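Local coordinates for protein uracil-dna glycosylase (Deinococcus radiodurans, PDB 4UQM) that belongs to the uracil-DNA glycosylase superfamily, has an alpha/beta fold around a four-stranded parallel sheet, and is bound to DNA in this model, at residues V104-Y112 against S204-E212; D62-T70 against A134-L145. The protein carries 1 engineered substitution. All blocks are in the same frame, centred on the assembly; numbering follows the deposited sequence.

Contact 1. Residues V104-Y112 against S204-E212. With nucleotides of chain B.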
loop_
_atom_site.group_PDB
_atom_site.type_symbol
_atom_site.label_atom_id
_atom_site.label_comp_id
_atom_site.label_asym_id
_atom_site.label_seq_id
_atom_site.Cartn_x
_atom_site.Cartn_y
_atom_site.Cartn_z
ATOM N N VAL A 104 15.334 -8.778 -2.963
ATOM C CA VAL A 104 13.938 -8.962 -2.549
ATOM C C VAL A 104 13.854 -9.113 -1.030
ATOM O O VAL A 104 14.435 -10.073 -0.475
ATOM C CB VAL A 104 13.311 -10.208 -3.239
ATOM C CG1 VAL A 104 11.898 -10.467 -2.750
ATOM C CG2 VAL A 104 13.318 -9.981 -4.765
ATOM N N PRO A 105 13.152 -8.199 -0.334
ATOM C CA PRO A 105 13.102 -8.338 1.117
ATOM C C PRO A 105 12.278 -9.543 1.614
ATOM O O PRO A 105 11.396 -10.065 0.892
ATOM C CB PRO A 105 12.407 -7.035 1.558
ATOM C CG PRO A 105 12.701 -6.066 0.466
ATOM C CD PRO A 105 12.583 -6.914 -0.762
ATOM N N PRO A 106 12.498 -9.965 2.846
ATOM C CA PRO A 106 11.739 -11.104 3.386
ATOM C C PRO A 106 10.227 -11.050 3.223
ATOM O O PRO A 106 9.603 -12.080 2.902
ATOM C CB PRO A 106 12.145 -11.135 4.881
ATOM C CG PRO A 106 13.507 -10.518 4.857
ATOM C CD PRO A 106 13.529 -9.475 3.781
ATOM N N SER A 107 9.598 -9.895 3.458
ATOM C CA SER A 107 8.167 -9.828 3.294
ATOM C C SER A 107 7.737 -10.184 1.887
ATOM O O SER A 107 6.706 -10.865 1.682
ATOM C CB SER A 107 7.647 -8.427 3.664
ATOM O OG SER A 107 7.860 -8.148 5.067
ATOM N N LEU A 108 8.450 -9.623 0.921
ATOM C CA LEU A 108 8.112 -9.854 -0.467
ATOM C C LEU A 108 8.450 -11.296 -0.883
ATOM O O LEU A 108 7.708 -11.903 -1.660
ATOM C CB LEU A 108 8.767 -8.821 -1.384
ATOM C CG LEU A 108 8.353 -8.866 -2.875
ATOM C CD1 LEU A 108 6.841 -8.784 -3.070
ATOM C CD2 LEU A 108 9.076 -7.806 -3.697
ATOM N N ARG A 109 9.525 -11.866 -0.339
ATOM C CA ARG A 109 9.780 -13.302 -0.547
ATOM C C ARG A 109 8.605 -14.106 -0.098
ATOM O O ARG A 109 8.252 -15.080 -0.744
ATOM C CB ARG A 109 11.000 -13.765 0.211
ATOM C CG ARG A 109 12.237 -13.154 -0.327
ATOM C CD ARG A 109 13.464 -13.814 0.175
ATOM N NE ARG A 109 14.530 -12.960 -0.247
ATOM C CZ ARG A 109 15.069 -12.981 -1.448
ATOM N NH1 ARG A 109 14.682 -13.886 -2.389
ATOM N NH2 ARG A 109 16.030 -12.114 -1.671
ATOM N N ASN A 110 8.000 -13.709 1.031
ATOM C CA ASN A 110 6.840 -14.448 1.531
ATOM C C ASN A 110 5.609 -14.212 0.671
ATOM O O ASN A 110 4.856 -15.152 0.427
ATOM C CB ASN A 110 6.587 -14.081 2.982
ATOM C CG ASN A 110 7.566 -14.748 3.919
ATOM O OD1 ASN A 110 8.260 -15.692 3.546
ATOM N ND2 ASN A 110 7.588 -14.309 5.168
ATOM N N ILE A 111 5.375 -12.985 0.213
ATOM C CA ILE A 111 4.346 -12.724 -0.757
ATOM C C ILE A 111 4.500 -13.652 -1.976
ATOM O O ILE A 111 3.518 -14.227 -2.484
ATOM C CB ILE A 111 4.315 -11.228 -1.153
ATOM C CG1 ILE A 111 3.696 -10.383 -0.027
ATOM C CG2 ILE A 111 3.545 -10.975 -2.452
ATOM C CD1 ILE A 111 4.057 -8.918 -0.152
ATOM N N TYR A 112 5.718 -13.717 -2.505
ATOM C CA TYR A 112 6.012 -14.611 -3.655
ATOM C C TYR A 112 5.726 -16.090 -3.332
ATOM O O TYR A 112 5.192 -16.822 -4.183
ATOM C CB TYR A 112 7.439 -14.446 -4.133
ATOM C CG TYR A 112 7.782 -13.164 -4.889
ATOM C CD1 TYR A 112 6.800 -12.225 -5.262
ATOM C CD2 TYR A 112 9.106 -12.856 -5.197
ATOM C CE1 TYR A 112 7.118 -11.095 -5.940
ATOM C CE2 TYR A 112 9.447 -11.697 -5.895
ATOM C CZ TYR A 112 8.449 -10.814 -6.275
ATOM O OH TYR A 112 8.787 -9.679 -6.948
ATOM N N SER A 204 -5.540 -10.457 7.016
ATOM C CA SER A 204 -4.657 -11.470 7.601
ATOM C C SER A 204 -3.533 -10.814 8.351
ATOM O O SER A 204 -3.429 -9.590 8.395
ATOM C CB SER A 204 -4.029 -12.382 6.524
ATOM O OG SER A 204 -3.060 -11.697 5.759
ATOM N N GLY A 205 -2.671 -11.637 8.922
ATOM C CA GLY A 205 -1.399 -11.129 9.383
ATOM C C GLY A 205 -0.527 -10.604 8.243
ATOM O O GLY A 205 -0.697 -10.919 7.049
ATOM N N HIS A 206 0.468 -9.834 8.629
ATOM C CA HIS A 206 1.412 -9.280 7.702
ATOM C C HIS A 206 2.364 -10.333 7.141
ATOM O O HIS A 206 2.688 -11.313 7.818
ATOM C CB HIS A 206 2.167 -8.170 8.504
ATOM C CG HIS A 206 3.012 -7.265 7.681
ATOM N ND1 HIS A 206 4.262 -7.634 7.259
ATOM C CD2 HIS A 206 2.790 -6.020 7.188
ATOM C CE1 HIS A 206 4.792 -6.650 6.561
ATOM N NE2 HIS A 206 3.919 -5.660 6.506
ATOM N N PRO A 207 2.851 -10.120 5.906
ATOM C CA PRO A 207 3.730 -11.164 5.331
ATOM C C PRO A 207 5.210 -11.171 5.824
ATOM O O PRO A 207 5.986 -12.023 5.438
ATOM C CB PRO A 207 3.715 -10.834 3.845
ATOM C CG PRO A 207 3.375 -9.349 3.756
ATOM C CD PRO A 207 2.396 -9.152 4.893
ATOM N N SER A 208 5.600 -10.259 6.716
ATOM C CA SER A 208 6.890 -10.320 7.356
ATOM C C SER A 208 7.138 -11.712 7.907
ATOM O O SER A 208 6.217 -12.348 8.448
ATOM C CB SER A 208 6.934 -9.348 8.551
ATOM O OG SER A 208 8.174 -9.492 9.221
ATOM N N PRO A 209 8.381 -12.190 7.866
ATOM C CA PRO A 209 8.691 -13.487 8.502
ATOM C C PRO A 209 8.297 -13.492 9.998
ATOM O O PRO A 209 7.975 -14.561 10.515
ATOM C CB PRO A 209 10.180 -13.631 8.248
ATOM C CG PRO A 209 10.665 -12.283 8.010
ATOM C CD PRO A 209 9.579 -11.596 7.246
ATOM N N LEU A 210 8.272 -12.325 10.675
ATOM C CA LEU A 210 7.923 -12.278 12.097
ATOM C C LEU A 210 6.429 -12.467 12.363
ATOM O O LEU A 210 6.051 -12.609 13.543
ATOM C CB LEU A 210 8.312 -10.951 12.709
ATOM C CG LEU A 210 9.776 -10.538 12.571
ATOM C CD1 LEU A 210 10.000 -9.171 13.219
ATOM C CD2 LEU A 210 10.690 -11.597 13.101
ATOM N N SER A 211 5.606 -12.491 11.325
ATOM C CA SER A 211 4.194 -12.790 11.427
ATOM C C SER A 211 3.714 -13.811 10.399
ATOM O O SER A 211 2.491 -13.968 10.200
ATOM C CB SER A 211 3.419 -11.496 11.272
ATOM O OG SER A 211 3.878 -10.747 10.139
ATOM N N GLU A 212 4.644 -14.491 9.723
ATOM C CA GLU A 212 4.267 -15.262 8.545
ATOM C C GLU A 212 3.288 -16.386 8.825
ATOM O O GLU A 212 2.496 -16.738 7.930
ATOM C CB GLU A 212 5.490 -15.757 7.769
ATOM C CG GLU A 212 6.261 -16.815 8.542
ATOM C CD GLU A 212 7.536 -17.285 7.869
ATOM O OE1 GLU A 212 8.151 -16.532 7.120
ATOM O OE2 GLU A 212 7.911 -18.452 8.112
ATOM P P DG B 10 7.924 -6.195 10.938
ATOM O OP1 DG B 10 7.990 -5.832 12.342
ATOM O OP2 DG B 10 8.971 -6.932 10.355
ATOM O "O5'" DG B 10 6.559 -6.942 10.605
ATOM C "C5'" DG B 10 5.352 -6.635 11.246
ATOM C "C4'" DG B 10 4.659 -7.909 11.663
ATOM O "O4'" DG B 10 5.577 -8.642 12.492
ATOM C "C3'" DG B 10 3.404 -7.691 12.493
ATOM O "O3'" DG B 10 2.393 -8.605 12.071
ATOM C "C2'" DG B 10 3.881 -7.942 13.916
ATOM C "C1'" DG B 10 4.999 -8.940 13.735
ATOM N N9 DG B 10 6.047 -8.878 14.756
ATOM C C8 DG B 10 6.996 -7.902 14.906
ATOM N N7 DG B 10 7.789 -8.107 15.918
ATOM C C5 DG B 10 7.328 -9.286 16.479
ATOM C C6 DG B 10 7.777 -9.994 17.620
ATOM O O6 DG B 10 8.693 -9.710 18.381
ATOM N N1 DG B 10 7.027 -11.140 17.836
ATOM C C2 DG B 10 5.981 -11.551 17.055
ATOM N N2 DG B 10 5.384 -12.686 17.415
ATOM N N3 DG B 10 5.538 -10.887 16.006
ATOM C C4 DG B 10 6.255 -9.775 15.775
ATOM P P DA B 8 16.327 -5.200 9.769
ATOM O OP1 DA B 8 17.587 -4.636 9.222
ATOM O OP2 DA B 8 15.405 -4.425 10.648
ATOM O "O5'" DA B 8 15.509 -6.037 8.687
ATOM C "C5'" DA B 8 14.172 -6.394 9.021
ATOM C "C4'" DA B 8 13.693 -7.545 8.170
ATOM O "O4'" DA B 8 14.216 -8.795 8.680
ATOM C "C3'" DA B 8 12.176 -7.676 8.197
ATOM O "O3'" DA B 8 11.664 -8.095 6.940
ATOM C "C2'" DA B 8 11.910 -8.756 9.220
ATOM C "C1'" DA B 8 13.168 -9.608 9.184
ATOM N N9 DA B 8 13.560 -10.096 10.507
ATOM C C8 DA B 8 13.931 -11.377 10.836
ATOM N N7 DA B 8 14.177 -11.543 12.113
ATOM C C5 DA B 8 13.935 -10.294 12.666
ATOM C C6 DA B 8 13.993 -9.818 13.988
ATOM N N6 DA B 8 14.359 -10.571 15.031
ATOM N N1 DA B 8 13.696 -8.516 14.203
ATOM C C2 DA B 8 13.315 -7.766 13.159
ATOM N N3 DA B 8 13.212 -8.103 11.874
ATOM C C4 DA B 8 13.536 -9.397 11.692
ATOM P P DT B 11 0.884 -8.416 12.429
ATOM O OP1 DT B 11 0.084 -9.128 11.413
ATOM O OP2 DT B 11 0.550 -6.993 12.737
ATOM O "O5'" DT B 11 0.721 -9.225 13.808
ATOM C "C5'" DT B 11 0.494 -10.650 13.745
ATOM C "C4'" DT B 11 0.191 -11.102 15.156
ATOM O "O4'" DT B 11 1.402 -11.042 15.961
ATOM C "C3'" DT B 11 -0.844 -10.225 15.867
ATOM O "O3'" DT B 11 -1.496 -11.063 16.813
ATOM C "C2'" DT B 11 -0.001 -9.363 16.781
ATOM C "C1'" DT B 11 1.103 -10.360 17.138
ATOM N N1 DT B 11 2.337 -9.809 17.716
ATOM C C2 DT B 11 2.942 -10.538 18.717
ATOM O O2 DT B 11 2.559 -11.644 19.054
ATOM N N3 DT B 11 4.046 -9.944 19.266
ATOM C C4 DT B 11 4.588 -8.710 18.927
ATOM O O4 DT B 11 5.598 -8.309 19.488
ATOM C C5 DT B 11 3.899 -8.000 17.885
ATOM C C7 DT B 11 4.420 -6.663 17.452
ATOM C C6 DT B 11 2.825 -8.576 17.334
#
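P106 opens the contact by laying its ring against that of P209, with CB 3.5 Å from P209 CD. The next ring atom, P106 CG, is 3.7 Å from O3' of DA8 of chain B. S107 follows. Its OG lies at the edge of the H206 ring, in the ring plane, 3.7 Å from H206 CE1. This hydroxyl is hydrogen-bonded to a bound modified group. N110 makes the polar link. Its CG is anti to the carbonyl carbon (chi1 -76°), which turns the amide toward the loop. ND2 donates to P207 O at 2.8 Å, in the amide plane and nearly straight (164°). It also donates to E212 OE1 at 3.0 Å, less straight, with amide and carboxylate planes 67° apart. K113 NZ bonds N110 OD1, so both ends of the amide are held. I111 lies alongside P207, with CG1 3.9 Å from P207 CB. The HPSPL sequence here is consistent with the leucine loop of this family: S208 OG bonds OP2 of DG10 of chain B, and L210 packs on the base of DA8 of chain B. The contact joins the start of helix 106-118 to the loop after strand 200-204, and W183 of strand 179-183 touches both I111 and P207.

Contact 2. Residues D62-T70 against A134-L145; sequences DVFNALRYT and AEQGVLLLNAVL
A66 and L139 meet where helix 65-69 runs along the outer edge of strand 138-142, an outermost strand of the parallel sheet in this alpha/beta fold. The two short axes are nearly antiparallel (171°) and approach to 7.6 Å. The apolar pairs centre on L139. Its side chain leaves the backbone with CG anti to N (chi1 -178°), and chi2 of 68° then brings CD1 to the helix at A66 and L67. There CD1 lies 3.9 Å from A66 CB and also meets L67 CD2, and T70 CB after the helix. V63 CG1 meets L145 CB at 4.1 Å. T70 CG2 packs on G137, the C-prime residue of a Schellman motif that ends helix 131-134.

Two methyl groups touch carbonyl oxygens: L139 CD1 is 3.3 Å from A66 O, and A66 CB is 3.4 Å from L140 O.

One direct hydrogen bond crosses the contact: T70 OG1 donates to A134 O at 2.9 Å. G137 N reaches the same oxygen from its opposite face, so A134 O has two donors. Two waters complete the polar links. The first donates to both V63 O and L145 O. The second donates to A66 O and to T70 OG1, and accepts from L140 N at 3.0 Å.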
loop_
_atom_site.group_PDB
_atom_site.type_symbol
_atom_site.label_atom_id
_atom_site.label_comp_id
_atom_site.label_asym_id
_atom_site.label_seq_id
_atom_site.Cartn_x
_atom_site.Cartn_y
_atom_site.Cartn_z
ATOM N N ASP A 62 9.221 10.388 -2.824
ATOM C CA ASP A 62 8.577 9.138 -3.141
ATOM C C ASP A 62 7.398 8.817 -2.217
ATOM O O ASP A 62 6.652 7.846 -2.461
ATOM C CB ASP A 62 9.585 7.981 -3.010
ATOM C CG ASP A 62 10.694 8.087 -3.959
ATOM O OD1 ASP A 62 10.511 8.629 -5.050
ATOM O OD2 ASP A 62 11.812 7.639 -3.628
ATOM N N VAL A 63 7.184 9.606 -1.156
ATOM C CA VAL A 63 6.215 9.231 -0.144
ATOM C C VAL A 63 4.843 8.963 -0.702
ATOM O O VAL A 63 4.153 8.028 -0.245
ATOM C CB VAL A 63 6.168 10.308 0.980
ATOM C CG1 VAL A 63 4.955 10.168 1.904
ATOM C CG2 VAL A 63 7.428 10.263 1.807
ATOM N N PHE A 64 4.404 9.772 -1.667
ATOM C CA PHE A 64 3.037 9.677 -2.188
ATOM C C PHE A 64 2.986 8.917 -3.524
ATOM O O PHE A 64 1.960 8.982 -4.243
ATOM C CB PHE A 64 2.441 11.079 -2.317
ATOM C CG PHE A 64 2.211 11.744 -0.990
ATOM C CD1 PHE A 64 1.103 11.414 -0.211
ATOM C CD2 PHE A 64 3.085 12.703 -0.499
ATOM C CE1 PHE A 64 0.902 12.007 1.046
ATOM C CE2 PHE A 64 2.872 13.287 0.742
ATOM C CZ PHE A 64 1.784 12.933 1.500
ATOM N N ASN A 65 4.037 8.154 -3.864
ATOM C CA ASN A 65 4.052 7.464 -5.147
ATOM C C ASN A 65 2.915 6.496 -5.398
ATOM O O ASN A 65 2.558 6.322 -6.547
ATOM C CB ASN A 65 5.378 6.770 -5.430
ATOM C CG ASN A 65 6.457 7.754 -5.869
ATOM O OD1 ASN A 65 6.208 8.949 -6.061
ATOM N ND2 ASN A 65 7.677 7.283 -5.958
ATOM N N ALA A 66 2.382 5.840 -4.387
ATOM C CA ALA A 66 1.261 4.924 -4.655
ATOM C C ALA A 66 0.109 5.663 -5.323
ATOM O O ALA A 66 -0.566 5.105 -6.195
ATOM C CB ALA A 66 0.783 4.245 -3.380
ATOM N N LEU A 67 -0.196 6.886 -4.845
ATOM C CA LEU A 67 -1.278 7.677 -5.451
ATOM C C LEU A 67 -0.894 8.102 -6.847
ATOM O O LEU A 67 -1.761 8.175 -7.713
ATOM C CB LEU A 67 -1.559 8.902 -4.588
ATOM C CG LEU A 67 -1.809 8.697 -3.106
ATOM C CD1 LEU A 67 -2.090 10.045 -2.448
ATOM C CD2 LEU A 67 -2.917 7.730 -2.823
ATOM N N ARG A 68 0.384 8.447 -7.075
ATOM C CA ARG A 68 0.813 8.793 -8.421
ATOM C C ARG A 68 0.672 7.699 -9.458
ATOM O O ARG A 68 0.372 7.972 -10.641
ATOM C CB ARG A 68 2.290 9.291 -8.410
ATOM C CG ARG A 68 2.461 10.552 -7.558
ATOM C CD ARG A 68 3.832 11.187 -7.745
ATOM N NE ARG A 68 3.898 12.425 -6.965
ATOM C CZ ARG A 68 4.492 12.583 -5.783
ATOM N NH1 ARG A 68 5.108 11.589 -5.169
ATOM N NH2 ARG A 68 4.341 13.697 -5.143
ATOM N N TYR A 69 0.906 6.475 -9.048
ATOM C CA TYR A 69 0.946 5.338 -10.013
ATOM C C TYR A 69 -0.415 4.689 -10.172
ATOM O O TYR A 69 -0.626 4.045 -11.184
ATOM C CB TYR A 69 2.093 4.362 -9.624
ATOM C CG TYR A 69 3.433 5.116 -9.643
ATOM C CD1 TYR A 69 3.533 6.381 -10.264
ATOM C CD2 TYR A 69 4.573 4.659 -8.992
ATOM C CE1 TYR A 69 4.700 7.107 -10.280
ATOM C CE2 TYR A 69 5.778 5.390 -9.053
ATOM C CZ TYR A 69 5.796 6.629 -9.642
ATOM O OH TYR A 69 6.911 7.501 -9.762
ATOM N N THR A 70 -1.354 4.915 -9.252
ATOM C CA THR A 70 -2.702 4.360 -9.367
ATOM C C THR A 70 -3.732 5.449 -9.024
ATOM O O THR A 70 -4.057 5.607 -7.866
ATOM C CB THR A 70 -2.862 3.176 -8.416
ATOM O OG1 THR A 70 -1.756 2.261 -8.602
ATOM C CG2 THR A 70 -4.175 2.476 -8.703
ATOM N N ALA A 134 0.730 -1.904 -9.848
ATOM C CA ALA A 134 0.143 -0.547 -9.695
ATOM C C ALA A 134 -0.520 -0.090 -10.985
ATOM O O ALA A 134 -1.578 0.564 -10.979
ATOM C CB ALA A 134 1.210 0.435 -9.276
ATOM N N GLU A 135 0.103 -0.442 -12.104
ATOM C CA GLU A 135 -0.439 -0.053 -13.406
ATOM C C GLU A 135 -1.765 -0.744 -13.764
ATOM O O GLU A 135 -2.437 -0.300 -14.717
ATOM C CB GLU A 135 0.591 -0.369 -14.470
ATOM C CG GLU A 135 1.827 0.524 -14.395
ATOM C CD GLU A 135 3.009 0.090 -15.287
ATOM O OE1 GLU A 135 3.132 -1.081 -15.699
ATOM O OE2 GLU A 135 3.867 0.950 -15.535
ATOM N N GLN A 136 -2.075 -1.848 -13.072
ATOM C CA GLN A 136 -3.353 -2.577 -13.255
ATOM C C GLN A 136 -4.415 -2.201 -12.267
ATOM O O GLN A 136 -5.416 -2.869 -12.195
ATOM C CB GLN A 136 -3.104 -4.060 -13.127
ATOM C CG GLN A 136 -2.248 -4.670 -14.189
ATOM C CD GLN A 136 -2.112 -6.151 -13.800
ATOM O OE1 GLN A 136 -3.121 -6.874 -13.903
ATOM N NE2 GLN A 136 -0.943 -6.608 -13.384
ATOM N N GLY A 137 -4.230 -1.182 -11.434
ATOM C CA GLY A 137 -5.276 -0.799 -10.490
ATOM C C GLY A 137 -5.060 -1.318 -9.105
ATOM O O GLY A 137 -6.001 -1.216 -8.313
ATOM N N VAL A 138 -3.866 -1.781 -8.777
ATOM C CA VAL A 138 -3.566 -2.238 -7.413
ATOM C C VAL A 138 -2.849 -1.117 -6.673
ATOM O O VAL A 138 -1.693 -0.791 -6.993
ATOM C CB VAL A 138 -2.680 -3.479 -7.423
ATOM C CG1 VAL A 138 -2.426 -3.950 -5.982
ATOM C CG2 VAL A 138 -3.331 -4.619 -8.235
ATOM N N LEU A 139 -3.535 -0.496 -5.711
ATOM C CA LEU A 139 -2.978 0.579 -4.935
ATOM C C LEU A 139 -2.155 -0.040 -3.811
ATOM O O LEU A 139 -2.701 -0.726 -2.961
ATOM C CB LEU A 139 -4.101 1.473 -4.397
ATOM C CG LEU A 139 -3.670 2.690 -3.584
ATOM C CD1 LEU A 139 -2.966 3.729 -4.428
ATOM C CD2 LEU A 139 -4.921 3.367 -3.019
ATOM N N LEU A 140 -0.858 0.226 -3.837
ATOM C CA LEU A 140 0.078 -0.372 -2.892
ATOM C C LEU A 140 0.374 0.581 -1.737
ATOM O O LEU A 140 1.335 1.343 -1.759
ATOM C CB LEU A 140 1.336 -0.810 -3.664
ATOM C CG LEU A 140 1.099 -1.927 -4.698
ATOM C CD1 LEU A 140 2.296 -2.019 -5.607
ATOM C CD2 LEU A 140 0.936 -3.213 -3.954
ATOM N N LEU A 141 -0.477 0.520 -0.743
ATOM C CA LEU A 141 -0.505 1.486 0.367
ATOM C C LEU A 141 0.083 0.863 1.633
ATOM O O LEU A 141 0.115 -0.331 1.793
ATOM C CB LEU A 141 -1.937 1.974 0.612
ATOM C CG LEU A 141 -2.196 3.360 1.215
ATOM C CD1 LEU A 141 -1.574 4.455 0.340
ATOM C CD2 LEU A 141 -3.698 3.597 1.444
ATOM N N ASN A 142 0.506 1.732 2.548
ATOM C CA ASN A 142 0.744 1.343 3.959
ATOM C C ASN A 142 -0.061 2.263 4.854
ATOM O O ASN A 142 -0.376 3.392 4.454
ATOM C CB ASN A 142 2.231 1.518 4.289
ATOM C CG ASN A 142 3.119 0.398 3.763
ATOM O OD1 ASN A 142 2.856 -0.771 4.004
ATOM N ND2 ASN A 142 4.247 0.756 3.110
ATOM N N ALA A 143 -0.392 1.776 6.057
ATOM C CA ALA A 143 -1.133 2.578 6.978
ATOM C C ALA A 143 -0.414 3.861 7.385
ATOM O O ALA A 143 -1.083 4.895 7.673
ATOM C CB ALA A 143 -1.526 1.763 8.203
ATOM N N VAL A 144 0.907 3.747 7.485
ATOM C CA VAL A 144 1.804 4.838 7.841
ATOM C C VAL A 144 2.768 4.948 6.684
ATOM O O VAL A 144 3.249 3.915 6.182
ATOM C CB VAL A 144 2.517 4.506 9.199
ATOM C CG1 VAL A 144 3.785 5.295 9.443
ATOM C CG2 VAL A 144 1.502 4.614 10.336
ATOM N N LEU A 145 3.075 6.185 6.225
ATOM C CA LEU A 145 3.796 6.358 4.957
ATOM C C LEU A 145 5.244 6.768 5.053
ATOM O O LEU A 145 5.941 6.936 4.023
ATOM C CB LEU A 145 3.015 7.326 4.061
ATOM C CG LEU A 145 1.617 6.824 3.625
ATOM C CD1 LEU A 145 1.054 7.842 2.662
ATOM C CD2 LEU A 145 1.676 5.488 2.877
HETATM O O HOH W 1 5.401 6.023 1.471
HETATM O O HOH W 2 -0.122 2.031 -6.167
#

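The four segments alternate along the chain: 62-70, 104-112, 134-145, then 204-212. The centres of contacts 1 and 2 are about 19 Å apart, and their nearest atoms come to about 6 Å without touching. The same four-stranded parallel sheet links them. Contact 2 borders strand 138-142 at one edge. Contact 1 lies just past the end of strand 200-204 at the other edge. Strands 77-81 and 179-183 run between. Contact 1 touches the DNA directly, whereas the nearest atom of contact 2 is about 10 Å from it. Thus contact 1 shapes part of the DNA-facing surface, and contact 2 is packing in the interior of the fold.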